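Alr3699 protein (Nostoc sp., PDB 4XSO) is a glycosyltransferase-family protein of the GT-B fold, built from two domains, each with a parallel beta sheet flanked by helices. Local coordinates at residues A36-F41 and T48-H53. Numbering follows the deposited sequence.
Sequences ALVGLF and TLLEQH
Leu50, on the helix, reaches across to Val38 of the strand and meets it methyl to methyl, the two side chains crossing at about a right angle. Its fork spans the valine: CD1 of Leu50 lies 3.9 Å from CG1 of Val38. CD2 of Leu50 sits 4.1 Å from CG2 of Val38. With CG of Leu50 anti to its own carbonyl carbon (chi1 -74°), the branched end extends toward the sheet. Leu40, two residues along the strand and on the same face, adds a looser touch, its CD1 4.3 Å from CD1 of Leu50, so that this one methyl meets both strand side chains. The contact is entirely apolar and buried, and small in area. Just past the helix end, the ring of His53 turns back, and ND1 of His53 donates to the carbonyl O of Leu49 at 2.8 Å, with that oxygen close to the ring plane. Glu51 forms a salt bridge with Lys47 on the same helix. Val57 of strand 57-59 touches both Leu40 and Leu50, and helix 20-29 adds Leu25 against Val38 and Ile26 against Leu50. Helix 45-52 is the crossover helix between parallel strands 36-40 and 57-59, in the Rossmann-like N-terminal domain of the GT-B fold; strand 36-40 runs between strands 9-13 and 57-59.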
loop_
_atom_site.group_PDB
_atom_site.type_symbol
_atom_site.label_atom_id
_atom_site.label_comp_id
_atom_site.label_asym_id
_atom_site.label_seq_id
_atom_site.Cartn_x
_atom_site.Cartn_y
_atom_site.Cartn_z
ATOM N N ALA A 36 19.019 -12.702 -7.903
ATOM C CA ALA A 36 17.829 -11.923 -8.191
ATOM C C ALA A 36 16.604 -12.767 -8.300
ATOM O O ALA A 36 16.725 -13.967 -8.389
ATOM C CB ALA A 36 18.050 -11.106 -9.442
ATOM N N LEU A 37 15.431 -12.115 -8.225
ATOM C CA LEU A 37 14.126 -12.671 -8.399
ATOM C C LEU A 37 13.329 -11.663 -9.216
ATOM O O LEU A 37 13.338 -10.480 -8.892
ATOM C CB LEU A 37 13.452 -12.887 -7.042
ATOM C CG LEU A 37 12.055 -13.526 -7.065
ATOM C CD1 LEU A 37 12.021 -14.823 -7.840
ATOM C CD2 LEU A 37 11.580 -13.777 -5.613
ATOM N N VAL A 38 12.663 -12.097 -10.278
ATOM C CA VAL A 38 11.652 -11.266 -10.934
ATOM C C VAL A 38 10.217 -11.617 -10.441
ATOM O O VAL A 38 9.708 -12.716 -10.620
ATOM C CB VAL A 38 11.690 -11.369 -12.476
ATOM C CG1 VAL A 38 10.637 -10.419 -13.074
ATOM C CG2 VAL A 38 13.041 -10.999 -13.017
ATOM N N GLY A 39 9.605 -10.675 -9.769
ATOM C CA GLY A 39 8.234 -10.788 -9.309
ATOM C C GLY A 39 7.330 -10.200 -10.399
ATOM O O GLY A 39 7.466 -9.021 -10.813
ATOM N N LEU A 40 6.463 -11.038 -10.929
ATOM C CA LEU A 40 5.452 -10.582 -11.845
ATOM C C LEU A 40 4.075 -10.451 -11.159
ATOM O O LEU A 40 3.764 -11.175 -10.241
ATOM C CB LEU A 40 5.320 -11.574 -12.999
ATOM C CG LEU A 40 6.552 -11.843 -13.863
ATOM C CD1 LEU A 40 6.199 -12.882 -14.934
ATOM C CD2 LEU A 40 7.056 -10.555 -14.482
ATOM N N PHE A 41 3.251 -9.557 -11.661
ATOM C CA PHE A 41 1.888 -9.453 -11.141
ATOM C C PHE A 41 0.860 -10.270 -11.944
ATOM O O PHE A 41 -0.272 -10.367 -11.548
ATOM C CB PHE A 41 1.462 -7.978 -11.058
ATOM C CG PHE A 41 2.289 -7.133 -10.109
ATOM C CD1 PHE A 41 3.193 -7.691 -9.210
ATOM C CD2 PHE A 41 2.106 -5.751 -10.086
ATOM C CE1 PHE A 41 3.921 -6.885 -8.344
ATOM C CE2 PHE A 41 2.828 -4.956 -9.235
ATOM C CZ PHE A 41 3.737 -5.513 -8.367
ATOM N N THR A 48 7.526 -17.765 -18.684
ATOM C CA THR A 48 8.202 -18.874 -19.420
ATOM C C THR A 48 9.558 -18.432 -19.997
ATOM O O THR A 48 10.603 -19.143 -19.792
ATOM C CB THR A 48 7.228 -19.538 -20.476
ATOM O OG1 THR A 48 5.990 -19.865 -19.828
ATOM C CG2 THR A 48 7.795 -20.839 -21.021
ATOM N N LEU A 49 9.585 -17.253 -20.626
ATOM C CA LEU A 49 10.854 -16.716 -21.187
ATOM C C LEU A 49 11.934 -16.492 -20.101
ATOM O O LEU A 49 13.123 -16.745 -20.351
ATOM C CB LEU A 49 10.706 -15.398 -21.937
ATOM C CG LEU A 49 9.840 -15.266 -23.195
ATOM C CD1 LEU A 49 9.809 -13.786 -23.633
ATOM C CD2 LEU A 49 10.378 -16.158 -24.345
ATOM N N LEU A 50 11.497 -16.051 -18.896
ATOM C CA LEU A 50 12.411 -15.876 -17.777
ATOM C C LEU A 50 12.967 -17.233 -17.356
ATOM O O LEU A 50 14.150 -17.392 -17.210
ATOM C CB LEU A 50 11.708 -15.180 -16.601
ATOM C CG LEU A 50 11.462 -13.675 -16.826
ATOM C CD1 LEU A 50 10.406 -13.175 -15.842
ATOM C CD2 LEU A 50 12.802 -12.955 -16.646
ATOM N N GLU A 51 12.118 -18.218 -17.237
ATOM C CA GLU A 51 12.565 -19.562 -16.911
ATOM C C GLU A 51 13.526 -20.113 -17.976
ATOM O O GLU A 51 14.633 -20.614 -17.657
ATOM C CB GLU A 51 11.342 -20.474 -16.753
ATOM C CG GLU A 51 10.539 -20.225 -15.476
ATOM C CD GLU A 51 9.163 -20.871 -15.514
ATOM O OE1 GLU A 51 8.726 -21.330 -16.598
ATOM O OE2 GLU A 51 8.482 -20.852 -14.487
ATOM N N GLN A 52 13.198 -19.900 -19.238
ATOM C CA GLN A 52 14.098 -20.323 -20.323
ATOM C C GLN A 52 15.475 -19.695 -20.190
ATOM O O GLN A 52 16.443 -20.201 -20.729
ATOM C CB GLN A 52 13.520 -19.945 -21.695
ATOM C CG GLN A 52 12.175 -20.663 -22.011
ATOM C CD GLN A 52 11.632 -20.339 -23.397
ATOM O OE1 GLN A 52 12.132 -19.433 -24.063
ATOM N NE2 GLN A 52 10.593 -21.077 -23.829
ATOM N N HIS A 53 15.553 -18.543 -19.540
ATOM C CA HIS A 53 16.825 -17.865 -19.370
ATOM C C HIS A 53 17.409 -18.081 -17.974
ATOM O O HIS A 53 18.338 -17.404 -17.624
ATOM C CB HIS A 53 16.661 -16.362 -19.664
ATOM C CG HIS A 53 16.595 -16.025 -21.126
ATOM N ND1 HIS A 53 15.400 -15.886 -21.812
ATOM C CD2 HIS A 53 17.577 -15.766 -22.024
ATOM C CE1 HIS A 53 15.649 -15.546 -23.064
ATOM N NE2 HIS A 53 16.963 -15.481 -23.222
#